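PDB 3HYW: sulfide-quinone reductase from Aquifex aeolicus, which catalyses the FAD-dependent oxidation of hydrogen sulfide by a quinone, building up polysulfide that is released typically as cyclooctasulfur. Local coordinates for residues A[296-301]-A[318-323]; A[13-18]-A[396-401]; A[191-196]-A[302-307]; A[22-27]-A[327-332]. All coordinates share one frame; numbering follows the deposited sequence.

Contact 1: A[296-301]-A[318-323]; sequences TAIPPI and EQMAMA. With DCQ (2-decyl-5,6-dimethoxy-3-methylcyclohexa-2,5-diene-1,4-dione), chain H.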
loop_
_atom_site.group_PDB
_atom_site.type_symbol
_atom_site.label_atom_id
_atom_site.label_comp_id
_atom_site.label_asym_id
_atom_site.label_seq_id
_atom_site.Cartn_x
_atom_site.Cartn_y
_atom_site.Cartn_z
ATOM N N THR A 296 16.218 17.826 -26.262
ATOM C CA THR A 296 15.106 17.524 -27.181
ATOM C C THR A 296 13.734 17.788 -26.552
ATOM O O THR A 296 13.493 17.441 -25.397
ATOM C CB THR A 296 15.163 16.078 -27.738
ATOM O OG1 THR A 296 15.117 15.118 -26.669
ATOM C CG2 THR A 296 16.429 15.878 -28.562
ATOM N N ALA A 297 12.838 18.401 -27.318
ATOM C CA ALA A 297 11.489 18.671 -26.835
ATOM C C ALA A 297 10.619 17.419 -26.958
ATOM O O ALA A 297 10.198 17.034 -28.054
ATOM C CB ALA A 297 10.871 19.837 -27.594
ATOM N N ILE A 298 10.358 16.779 -25.824
ATOM C CA ILE A 298 9.491 15.608 -25.788
ATOM C C ILE A 298 8.315 15.968 -24.886
ATOM O O ILE A 298 8.531 16.404 -23.757
ATOM C CB ILE A 298 10.223 14.345 -25.247
ATOM C CG1 ILE A 298 11.439 13.994 -26.108
ATOM C CG2 ILE A 298 9.275 13.133 -25.198
ATOM C CD1 ILE A 298 12.251 12.825 -25.554
ATOM N N PRO A 299 7.073 15.800 -25.385
ATOM C CA PRO A 299 5.899 16.155 -24.584
ATOM C C PRO A 299 5.830 15.311 -23.304
ATOM O O PRO A 299 6.367 14.207 -23.279
ATOM C CB PRO A 299 4.722 15.826 -25.515
ATOM C CG PRO A 299 5.329 15.801 -26.908
ATOM C CD PRO A 299 6.695 15.253 -26.703
ATOM N N PRO A 300 5.204 15.840 -22.234
ATOM C CA PRO A 300 5.131 15.060 -20.997
ATOM C C PRO A 300 4.267 13.805 -21.127
ATOM O O PRO A 300 3.321 13.780 -21.912
ATOM C CB PRO A 300 4.526 16.046 -19.988
ATOM C CG PRO A 300 3.807 17.044 -20.801
ATOM C CD PRO A 300 4.583 17.169 -22.086
ATOM N N ILE A 301 4.608 12.764 -20.369
ATOM C CA ILE A 301 3.836 11.518 -20.375
ATOM C C ILE A 301 2.440 11.735 -19.780
ATOM O O ILE A 301 1.474 11.099 -20.193
ATOM C CB ILE A 301 4.599 10.371 -19.660
ATOM C CG1 ILE A 301 5.708 9.845 -20.572
ATOM C CG2 ILE A 301 3.645 9.240 -19.257
ATOM C CD1 ILE A 301 6.757 8.993 -19.874
ATOM N N GLU A 318 21.319 7.237 -25.565
ATOM C CA GLU A 318 22.163 6.360 -26.376
ATOM C C GLU A 318 21.390 5.830 -27.582
ATOM O O GLU A 318 21.937 5.717 -28.679
ATOM C CB GLU A 318 22.684 5.179 -25.545
ATOM C CG GLU A 318 23.747 5.547 -24.503
ATOM C CD GLU A 318 24.245 4.329 -23.742
ATOM O OE1 GLU A 318 24.355 3.237 -24.341
ATOM O OE2 GLU A 318 24.519 4.455 -22.532
ATOM N N GLN A 319 20.121 5.490 -27.359
ATOM C CA GLN A 319 19.223 5.062 -28.431
ATOM C C GLN A 319 18.907 6.188 -29.428
ATOM O O GLN A 319 18.874 5.936 -30.630
ATOM C CB GLN A 319 17.938 4.481 -27.842
ATOM C CG GLN A 319 18.189 3.210 -27.030
ATOM C CD GLN A 319 16.964 2.720 -26.307
ATOM O OE1 GLN A 319 15.958 3.418 -26.240
ATOM N NE2 GLN A 319 17.037 1.509 -25.755
ATOM N N MET A 320 18.669 7.409 -28.927
ATOM C CA MET A 320 18.550 8.609 -29.779
ATOM C C MET A 320 19.787 8.760 -30.640
ATOM O O MET A 320 19.685 9.002 -31.833
ATOM C CB MET A 320 18.429 9.881 -28.945
ATOM C CG MET A 320 17.126 10.057 -28.208
ATOM S SD MET A 320 17.290 11.425 -27.062
ATOM C CE MET A 320 15.812 11.230 -26.073
ATOM N N ALA A 321 20.949 8.642 -30.007
ATOM C CA ALA A 321 22.240 8.762 -30.683
ATOM C C ALA A 321 22.439 7.732 -31.789
ATOM O O ALA A 321 22.916 8.085 -32.871
ATOM C CB ALA A 321 23.381 8.681 -29.670
ATOM N N MET A 322 22.084 6.472 -31.523
ATOM C CA MET A 322 22.176 5.406 -32.538
ATOM C C MET A 322 21.265 5.701 -33.724
ATOM O O MET A 322 21.678 5.580 -34.881
ATOM C CB MET A 322 21.785 4.036 -31.973
ATOM C CG MET A 322 22.681 3.469 -30.905
ATOM S SD MET A 322 21.993 1.899 -30.317
ATOM C CE MET A 322 22.434 1.991 -28.576
ATOM N N ALA A 323 20.021 6.071 -33.426
ATOM C CA ALA A 323 19.037 6.400 -34.459
ATOM C C ALA A 323 19.488 7.584 -35.312
ATOM O O ALA A 323 19.418 7.527 -36.540
ATOM C CB ALA A 323 17.672 6.672 -33.836
HETATM O O2 DCQ H . 22.236 3.852 -20.267
HETATM C C2 DCQ H . 22.258 2.757 -19.460
HETATM C C3 DCQ H . 22.056 2.914 -18.094
HETATM O O3 DCQ H . 21.813 4.162 -17.571
HETATM C C3M DCQ H . 22.856 5.047 -17.164
HETATM C C4 DCQ H . 22.081 1.803 -17.264
HETATM O O4 DCQ H . 21.873 1.956 -15.915
HETATM C C4M DCQ H . 22.953 1.884 -14.985
HETATM C C5 DCQ H . 22.311 0.540 -17.799
HETATM O O5 DCQ H . 22.334 -0.544 -16.973
HETATM C C1 DCQ H . 22.492 1.495 -20.001
HETATM C C1M DCQ H . 22.712 1.358 -21.489
HETATM C C6 DCQ H . 22.524 0.378 -19.165
HETATM C C7 DCQ H . 22.772 -1.009 -19.732
HETATM C C8 DCQ H . 24.177 -1.508 -19.408
HETATM C C9 DCQ H . 24.778 -2.261 -20.589
HETATM C C10 DCQ H . 25.102 -3.706 -20.226
HETATM C C11 DCQ H . 26.609 -3.933 -20.196
HETATM C C12 DCQ H . 26.997 -5.183 -20.976
HETATM C C13 DCQ H . 27.362 -6.327 -20.033
HETATM C C14 DCQ H . 28.141 -7.421 -20.758
HETATM C C15 DCQ H . 28.323 -8.656 -19.882
HETATM C C16 DCQ H . 29.539 -9.445 -20.317
#
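The flat pair here is the Glu318 carboxylate, which lines the quinone pocket, and the quinone ring of decylubiquinone (DCQ). The two planes lie roughly parallel, but the carboxylate sits beyond the ring's rim, displaced out of its plane, and stacks on neither face. Glu318 OE2 comes 3.3 Å from DCQ O2 and 3.7 Å from the methyl C1M, while OE1 lies 3.8 Å from the same methyl. With an alanine here, this corner of the quinone is likely to lose its neighbour, and the long, weak ion pair with Lys392 would lose its carboxylate.

On another side of the helix, Met320 meets the loop 296-301. Its CG lies opposite the carbonyl carbon (chi1 -71°) and the chain then runs extended, which carries the methyl to the loop. There CE meets Ile298 CD1 tip to tip at 3.9 Å and lies 4.0 Å from Thr296 OG1, a hydroxyl held by Gly293 O. The contact is small, buried and without a hydrogen bond.

Helix 314-332 thus works several faces: Glu318 packs on Phe385 and Phe389 of helix 376-395, Ala321 on helix 12-24, and Gln319 and Ala323 on strand 339-341, with Met320 turned to the loop after strand 289-291.

Contact 2: A[13-18]-A[396-401]; sequences GGIATA and GNIAPS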
loop_
_atom_site.group_PDB
_atom_site.type_symbol
_atom_site.label_atom_id
_atom_site.label_comp_id
_atom_site.label_asym_id
_atom_site.label_seq_id
_atom_site.Cartn_x
_atom_site.Cartn_y
_atom_site.Cartn_z
ATOM N N GLY A 13 24.979 12.521 -25.044
ATOM C CA GLY A 13 24.361 12.533 -26.363
ATOM C C GLY A 13 25.305 12.889 -27.497
ATOM O O GLY A 13 25.286 12.246 -28.547
ATOM N N GLY A 14 26.120 13.923 -27.278
ATOM C CA GLY A 14 27.086 14.401 -28.270
ATOM C C GLY A 14 28.194 13.407 -28.564
ATOM O O GLY A 14 28.481 13.107 -29.731
ATOM N N ILE A 15 28.816 12.898 -27.505
ATOM C CA ILE A 15 29.835 11.854 -27.637
ATOM C C ILE A 15 29.266 10.591 -28.301
ATOM O O ILE A 15 29.875 10.059 -29.218
ATOM C CB ILE A 15 30.522 11.520 -26.271
ATOM C CG1 ILE A 15 31.266 12.746 -25.708
ATOM C CG2 ILE A 15 31.454 10.292 -26.389
ATOM C CD1 ILE A 15 32.554 13.144 -26.454
ATOM N N ALA A 16 28.099 10.124 -27.849
ATOM C CA ALA A 16 27.489 8.920 -28.423
ATOM C C ALA A 16 27.199 9.076 -29.912
ATOM O O ALA A 16 27.475 8.172 -30.695
ATOM C CB ALA A 16 26.212 8.535 -27.662
ATOM N N THR A 17 26.654 10.225 -30.303
ATOM C CA THR A 17 26.363 10.485 -31.713
ATOM C C THR A 17 27.646 10.584 -32.550
ATOM O O THR A 17 27.744 9.950 -33.592
ATOM C CB THR A 17 25.467 11.742 -31.908
ATOM O OG1 THR A 17 24.404 11.725 -30.944
ATOM C CG2 THR A 17 24.854 11.744 -33.313
ATOM N N ALA A 18 28.620 11.367 -32.089
ATOM C CA ALA A 18 29.914 11.486 -32.774
ATOM C C ALA A 18 30.629 10.142 -32.951
ATOM O O ALA A 18 31.118 9.850 -34.044
ATOM C CB ALA A 18 30.817 12.481 -32.061
ATOM N N GLY A 396 36.454 5.028 -27.707
ATOM C CA GLY A 396 35.940 5.424 -29.016
ATOM C C GLY A 396 34.748 4.658 -29.545
ATOM O O GLY A 396 34.448 4.724 -30.730
ATOM N N ASN A 397 34.055 3.945 -28.667
ATOM C CA ASN A 397 32.871 3.201 -29.060
ATOM C C ASN A 397 31.855 3.197 -27.927
ATOM O O ASN A 397 32.057 2.519 -26.914
ATOM C CB ASN A 397 33.252 1.773 -29.473
ATOM C CG ASN A 397 32.169 1.086 -30.307
ATOM O OD1 ASN A 397 30.999 1.472 -30.282
ATOM N ND2 ASN A 397 32.569 0.076 -31.065
ATOM N N ILE A 398 30.779 3.970 -28.088
ATOM C CA ILE A 398 29.715 4.043 -27.076
ATOM C C ILE A 398 28.692 2.926 -27.306
ATOM O O ILE A 398 27.882 2.631 -26.427
ATOM C CB ILE A 398 29.001 5.447 -27.033
ATOM C CG1 ILE A 398 30.010 6.592 -26.860
ATOM C CG2 ILE A 398 27.957 5.530 -25.907
ATOM C CD1 ILE A 398 30.890 6.505 -25.604
ATOM N N ALA A 399 28.750 2.295 -28.476
ATOM C CA ALA A 399 27.802 1.235 -28.810
ATOM C C ALA A 399 28.486 -0.044 -29.316
ATOM O O ALA A 399 28.284 -0.439 -30.465
ATOM C CB ALA A 399 26.771 1.741 -29.820
ATOM N N PRO A 400 29.291 -0.705 -28.457
ATOM C CA PRO A 400 29.923 -1.960 -28.884
ATOM C C PRO A 400 28.853 -3.003 -29.209
ATOM O O PRO A 400 27.865 -3.110 -28.478
ATOM C CB PRO A 400 30.710 -2.406 -27.651
ATOM C CG PRO A 400 30.777 -1.250 -26.748
ATOM C CD PRO A 400 29.615 -0.368 -27.058
ATOM N N SER A 401 29.053 -3.759 -30.289
ATOM C CA SER A 401 28.067 -4.738 -30.753
ATOM C C SER A 401 27.579 -5.712 -29.671
ATOM O O SER A 401 26.393 -6.063 -29.653
ATOM C CB SER A 401 28.594 -5.524 -31.962
ATOM O OG SER A 401 29.504 -6.531 -31.556
#
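Ile398 lies against Ile15 and Ala16 on one flank of helix 12-24, and every contact across the pair is apolar. Ile398 CD1 touches Ile15 CG2 at 3.9 Å, the two side chains crossing at about a right angle. Against Ala16 the touch is partly on the main chain: Ile398 CG1 rests 3.8 Å from Ala16 CA, and the other branch, CG2, lies 3.9 Å from Ala16 CB. With CG1 opposite the carbonyl carbon of Ile398 (chi1 -54°), the CG1-CD1 branch spans Ile15 and the backbone of Ala16, while CG2 is confined to Ala16. Cut back to an alanine, this position would probably leave Ile15 CG2 without its apolar mate and open a gap against the backbone of Ala16.

The helix is the first of the Rossmann-type dinucleotide fold, whose glycine-rich turn binds FAD; Gly13 N donates to the phosphate oxygen O1P of the cofactor. Next in line, Gly13 O accepts from Thr17 twice, from OG1 at 2.6 Å and from N at 3.0 Å, on opposite faces of its plane.

Further out, the loop that presents Ile398 is shaped by its own turns. Gly396 ends helix 376-395 in a Schellman motif, Asn397 OD1 accepts from Ala399 N at 3.0 Å in an Asx turn, and Pro400 takes the N-cap position of helix 401-411. Lys392 NZ binds Ile398 O, and Phe389 and Val393 pack on the Ile398 side chain.

Contact 3: A[191-196]-A[302-307]; sequences LGHFGV and EKTPIP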
loop_
_atom_site.group_PDB
_atom_site.type_symbol
_atom_site.label_atom_id
_atom_site.label_comp_id
_atom_site.label_asym_id
_atom_site.label_seq_id
_atom_site.Cartn_x
_atom_site.Cartn_y
_atom_site.Cartn_z
ATOM N N LEU A 191 5.081 9.775 -4.725
ATOM C CA LEU A 191 6.467 9.308 -4.727
ATOM C C LEU A 191 6.675 8.271 -5.826
ATOM O O LEU A 191 5.806 7.446 -6.067
ATOM C CB LEU A 191 6.800 8.685 -3.378
ATOM C CG LEU A 191 7.511 9.474 -2.275
ATOM C CD1 LEU A 191 7.187 10.963 -2.259
ATOM C CD2 LEU A 191 7.214 8.822 -0.941
ATOM N N GLY A 192 7.829 8.305 -6.484
ATOM C CA GLY A 192 8.137 7.306 -7.495
ATOM C C GLY A 192 7.313 7.434 -8.765
ATOM O O GLY A 192 7.154 6.454 -9.505
ATOM N N HIS A 193 6.773 8.632 -9.005
ATOM C CA HIS A 193 6.160 8.989 -10.286
ATOM C C HIS A 193 7.229 9.195 -11.358
ATOM O O HIS A 193 7.078 8.718 -12.487
ATOM C CB HIS A 193 5.303 10.255 -10.136
ATOM C CG HIS A 193 4.629 10.693 -11.398
ATOM N ND1 HIS A 193 5.254 11.480 -12.342
ATOM C CD2 HIS A 193 3.372 10.486 -11.854
ATOM C CE1 HIS A 193 4.417 11.726 -13.333
ATOM N NE2 HIS A 193 3.269 11.132 -13.063
ATOM N N PHE A 194 8.289 9.932 -11.003
ATOM C CA PHE A 194 9.481 10.128 -11.851
ATOM C C PHE A 194 9.250 10.906 -13.156
ATOM O O PHE A 194 10.132 10.950 -14.010
ATOM C CB PHE A 194 10.166 8.793 -12.190
ATOM C CG PHE A 194 10.579 7.971 -10.992
ATOM C CD1 PHE A 194 11.240 8.553 -9.907
ATOM C CD2 PHE A 194 10.342 6.596 -10.975
ATOM C CE1 PHE A 194 11.632 7.777 -8.803
ATOM C CE2 PHE A 194 10.735 5.805 -9.883
ATOM C CZ PHE A 194 11.383 6.400 -8.792
ATOM N N GLY A 195 8.081 11.513 -13.315
ATOM C CA GLY A 195 7.724 12.139 -14.592
ATOM C C GLY A 195 7.354 11.116 -15.666
ATOM O O GLY A 195 7.321 11.439 -16.854
ATOM N N VAL A 196 7.084 9.879 -15.254
ATOM C CA VAL A 196 6.719 8.812 -16.199
ATOM C C VAL A 196 5.446 8.048 -15.818
ATOM O O VAL A 196 5.123 7.020 -16.434
ATOM C CB VAL A 196 7.894 7.797 -16.417
ATOM C CG1 VAL A 196 9.140 8.499 -16.923
ATOM C CG2 VAL A 196 8.198 7.034 -15.139
ATOM N N GLU A 302 2.345 12.633 -18.805
ATOM C CA GLU A 302 1.048 13.077 -18.300
ATOM C C GLU A 302 1.100 14.487 -17.729
ATOM O O GLU A 302 2.123 14.913 -17.196
ATOM C CB GLU A 302 0.446 12.086 -17.292
ATOM C CG GLU A 302 1.364 11.617 -16.177
ATOM C CD GLU A 302 0.703 10.561 -15.293
ATOM O OE1 GLU A 302 0.129 9.585 -15.837
ATOM O OE2 GLU A 302 0.762 10.702 -14.053
ATOM N N LYS A 303 -0.006 15.206 -17.879
ATOM C CA LYS A 303 -0.190 16.516 -17.273
ATOM C C LYS A 303 -0.566 16.290 -15.810
ATOM O O LYS A 303 -1.695 15.915 -15.492
ATOM C CB LYS A 303 -1.285 17.289 -18.023
ATOM C CG LYS A 303 -1.457 18.764 -17.625
ATOM C CD LYS A 303 -2.575 19.416 -18.439
ATOM C CE LYS A 303 -2.851 20.877 -18.027
ATOM N NZ LYS A 303 -1.933 21.856 -18.714
ATOM N N THR A 304 0.402 16.485 -14.922
ATOM C CA THR A 304 0.195 16.263 -13.491
ATOM C C THR A 304 -0.345 17.547 -12.848
ATOM O O THR A 304 -0.163 18.620 -13.412
ATOM C CB THR A 304 1.501 15.817 -12.822
ATOM O OG1 THR A 304 2.542 16.732 -13.169
ATOM C CG2 THR A 304 1.893 14.420 -13.308
ATOM N N PRO A 305 -1.024 17.442 -11.682
ATOM C CA PRO A 305 -1.590 18.645 -11.037
ATOM C C PRO A 305 -0.553 19.749 -10.793
ATOM O O PRO A 305 -0.845 20.928 -11.001
ATOM C CB PRO A 305 -2.145 18.104 -9.721
ATOM C CG PRO A 305 -2.463 16.670 -10.015
ATOM C CD PRO A 305 -1.337 16.223 -10.913
ATOM N N ILE A 306 0.641 19.366 -10.354
ATOM C CA ILE A 306 1.790 20.265 -10.359
ATOM C C ILE A 306 2.613 19.860 -11.583
ATOM O O ILE A 306 2.982 18.692 -11.711
ATOM C CB ILE A 306 2.636 20.152 -9.053
ATOM C CG1 ILE A 306 1.757 20.297 -7.791
ATOM C CG2 ILE A 306 3.800 21.140 -9.064
ATOM C CD1 ILE A 306 1.072 21.663 -7.609
ATOM N N PRO A 307 2.885 20.812 -12.498
ATOM C CA PRO A 307 3.530 20.430 -13.757
ATOM C C PRO A 307 4.854 19.694 -13.573
ATOM O O PRO A 307 5.691 20.096 -12.759
ATOM C CB PRO A 307 3.739 21.775 -14.469
ATOM C CG PRO A 307 2.681 22.667 -13.890
ATOM C CD PRO A 307 2.612 22.263 -12.445
#
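A type I' beta turn from His193 to Val196 presents the His193 ring to Glu302, forming a histidine-carboxylate hydrogen bond. His193 NE2 donates to Glu302 OE2 at 2.7 Å with an N-H...O angle of 153°. The oxygen lies almost exactly in the ring plane, at the ring's edge, whereas the nitrogen meets it from well above the carboxylate plane; the two planes stand 47° apart. Thr304 adds a van der Waals touch, its CG2 3.6 Å from His193 NE2 and in oblique approach to the ring.

The bond ties the loop between strand 182-185 and helix 202-212 to the loop between strand 289-291 and helix 314-332. The turn helps to set the ring's rotation. With CG trans to its own backbone N (chi1 -180°), the imidazole lies so that ND1 accepts from Gly195 N at 3.0 Å, tilted from the ring plane, while the turn itself closes through Val196 N to His193 O at 3.0 Å.

Phe194, at a central position of the turn, belongs to the octathiocane pocket, and Gly192 CA sits over one face of its ring. Tyr190 meets His193 edge-to-face. Arg367 NH1 binds the carbonyl of Val196, the last residue of the turn.

Contact 4: A[22-27]-A[327-332]; sequences RNLMPD and NIVNDI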
loop_
_atom_site.group_PDB
_atom_site.type_symbol
_atom_site.label_atom_id
_atom_site.label_comp_id
_atom_site.label_asym_id
_atom_site.label_seq_id
_atom_site.Cartn_x
_atom_site.Cartn_y
_atom_site.Cartn_z
ATOM N N ARG A 22 31.291 8.079 -36.392
ATOM C CA ARG A 22 32.673 7.751 -36.747
ATOM C C ARG A 22 32.851 6.268 -37.078
ATOM O O ARG A 22 33.553 5.916 -38.036
ATOM C CB ARG A 22 33.650 8.205 -35.648
ATOM C CG ARG A 22 35.103 7.717 -35.808
ATOM C CD ARG A 22 35.744 8.108 -37.167
ATOM N NE ARG A 22 35.967 9.550 -37.317
ATOM C CZ ARG A 22 35.483 10.308 -38.300
ATOM N NH1 ARG A 22 34.724 9.787 -39.262
ATOM N NH2 ARG A 22 35.765 11.606 -38.329
ATOM N N ASN A 23 32.200 5.414 -36.298
ATOM C CA ASN A 23 32.314 3.970 -36.469
ATOM C C ASN A 23 31.539 3.481 -37.693
ATOM O O ASN A 23 31.930 2.507 -38.342
ATOM C CB ASN A 23 31.884 3.246 -35.181
ATOM C CG ASN A 23 32.925 3.377 -34.054
ATOM O OD1 ASN A 23 32.631 3.875 -32.965
ATOM N ND2 ASN A 23 34.147 2.942 -34.328
ATOM N N LEU A 24 30.451 4.182 -38.008
ATOM C CA LEU A 24 29.644 3.916 -39.196
ATOM C C LEU A 24 30.330 4.391 -40.483
ATOM O O LEU A 24 30.242 3.733 -41.528
ATOM C CB LEU A 24 28.284 4.605 -39.057
ATOM C CG LEU A 24 27.015 3.835 -38.649
ATOM C CD1 LEU A 24 27.260 2.663 -37.734
ATOM C CD2 LEU A 24 25.985 4.781 -38.043
ATOM N N MET A 25 31.014 5.527 -40.392
ATOM C CA MET A 25 31.584 6.194 -41.556
ATOM C C MET A 25 32.965 6.755 -41.210
ATOM O O MET A 25 33.078 7.896 -40.763
ATOM C CB MET A 25 30.633 7.302 -42.024
ATOM C CG MET A 25 30.764 7.695 -43.481
ATOM S SD MET A 25 29.424 8.791 -43.984
ATOM C CE MET A 25 28.131 7.610 -44.343
ATOM N N PRO A 26 34.022 5.939 -41.396
ATOM C CA PRO A 26 35.408 6.345 -41.135
ATOM C C PRO A 26 35.874 7.611 -41.859
ATOM O O PRO A 26 36.717 8.331 -41.327
ATOM C CB PRO A 26 36.218 5.135 -41.613
ATOM C CG PRO A 26 35.286 3.984 -41.414
ATOM C CD PRO A 26 33.955 4.536 -41.843
ATOM N N ASP A 27 35.344 7.883 -43.050
ATOM C CA ASP A 27 35.807 9.040 -43.820
ATOM C C ASP A 27 35.026 10.336 -43.542
ATOM O O ASP A 27 35.450 11.418 -43.942
ATOM C CB ASP A 27 35.900 8.721 -45.324
ATOM C CG ASP A 27 34.546 8.693 -46.018
ATOM O OD1 ASP A 27 33.534 8.317 -45.378
ATOM O OD2 ASP A 27 34.507 9.048 -47.222
ATOM N N ASN A 327 20.383 7.651 -39.264
ATOM C CA ASN A 327 19.598 8.564 -40.082
ATOM C C ASN A 327 20.463 9.492 -40.933
ATOM O O ASN A 327 20.166 9.719 -42.110
ATOM C CB ASN A 327 18.638 9.376 -39.203
ATOM C CG ASN A 327 17.475 8.546 -38.676
ATOM O OD1 ASN A 327 16.796 8.939 -37.720
ATOM N ND2 ASN A 327 17.244 7.398 -39.286
ATOM N N ILE A 328 21.528 10.026 -40.331
ATOM C CA ILE A 328 22.488 10.887 -41.036
ATOM C C ILE A 328 23.260 10.125 -42.115
ATOM O O ILE A 328 23.378 10.581 -43.263
ATOM C CB ILE A 328 23.475 11.564 -40.040
ATOM C CG1 ILE A 328 22.748 12.645 -39.232
ATOM C CG2 ILE A 328 24.669 12.183 -40.784
ATOM C CD1 ILE A 328 23.542 13.197 -38.046
ATOM N N VAL A 329 23.781 8.965 -41.732
ATOM C CA VAL A 329 24.538 8.100 -42.625
ATOM C C VAL A 329 23.680 7.657 -43.821
ATOM O O VAL A 329 24.129 7.719 -44.969
ATOM C CB VAL A 329 25.129 6.898 -41.832
ATOM C CG1 VAL A 329 25.513 5.751 -42.742
ATOM C CG2 VAL A 329 26.323 7.363 -41.008
ATOM N N ASN A 330 22.442 7.249 -43.548
ATOM C CA ASN A 330 21.515 6.829 -44.594
ATOM C C ASN A 330 21.098 7.955 -45.536
ATOM O O ASN A 330 20.847 7.715 -46.718
ATOM C CB ASN A 330 20.284 6.156 -43.996
ATOM C CG ASN A 330 20.566 4.748 -43.531
ATOM O OD1 ASN A 330 21.692 4.259 -43.644
ATOM N ND2 ASN A 330 19.544 4.084 -43.002
ATOM N N ASP A 331 21.025 9.180 -45.018
ATOM C CA ASP A 331 20.765 10.326 -45.884
ATOM C C ASP A 331 21.928 10.534 -46.853
ATOM O O ASP A 331 21.711 10.683 -48.062
ATOM C CB ASP A 331 20.497 11.600 -45.086
ATOM C CG ASP A 331 20.018 12.734 -45.969
ATOM O OD1 ASP A 331 18.844 12.699 -46.396
ATOM O OD2 ASP A 331 20.820 13.649 -46.255
ATOM N N ILE A 332 23.154 10.520 -46.319
ATOM C CA ILE A 332 24.379 10.648 -47.120
ATOM C C ILE A 332 24.439 9.599 -48.236
ATOM O O ILE A 332 24.802 9.907 -49.377
ATOM C CB ILE A 332 25.658 10.540 -46.232
ATOM C CG1 ILE A 332 25.753 11.732 -45.277
ATOM C CG2 ILE A 332 26.942 10.415 -47.104
ATOM C CD1 ILE A 332 26.847 11.621 -44.228
#
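Helix 12-24 ends as it meets the last turns of helix 314-332, Met25 being the first residue to leave helical geometry, and the closest CA atoms, those of Met25 and Val329, stand 7.4 Å apart. Met25 and Val329 carry the larger share of the contact. In Met25, CG stands anti to the backbone N (chi1 -156°), and a bend at chi3 (-83°) turns the methyl to Val329: CE lies 3.6 Å from Val329 CG1 and 3.8 Å from Val329 CG2, the two side chains reaching tip to tip. The sulfur takes a different partner, with Met25 SD 3.8 Å from Ile332 CD1. One turn of helix separates these two partners, so the thioether end spans both. Leu24 completes the patch at an oblique angle, its CB and CD2 each 3.9 Å from Val329 CG2.

Arg22 reaches the chain that leaves the helix: NH1 gives Met25 O a weak bond at 2.9 Å, in the guanidinium plane, and the same group also binds the carbonyls of Leu28, Phe69 and Asn70. On the other segment, Asp331 OD2 bonds Tyr100 OH, while Ile328 packs on strands 100-103 and 289-291.

Such helix-on-helix packing belongs to the Rossmann-type fold: helix 12-24 is the crossover of the beta-alpha-beta unit between parallel strands 4-8 and 29-33, and helix 314-332 lies beside it against neighbouring strands of the same sheet.

Overall arrangement
From the N terminus, helix 12-24 enters first contact 2 and then contact 4, whose partners come some 300 to 380 residues later. Contact 2 closes the longest loop, at 396-401; contact 4 closes a shorter one within it, at 327-332. Both enclose contacts 1 and 3, which cross: 191-196 pairs with 302-307 only after 296-301 has begun its own pairing with 318-323. Neighbours also touch, contacts 1 and 2 through Ala321, and contacts 1 and 3 where Ile301 meets Val196. Helices 12-24 and 314-332 are thereby joined to each other, to the turn between the C-terminal helices 376-395 and 401-411, and to the loops 191-196 and 296-307.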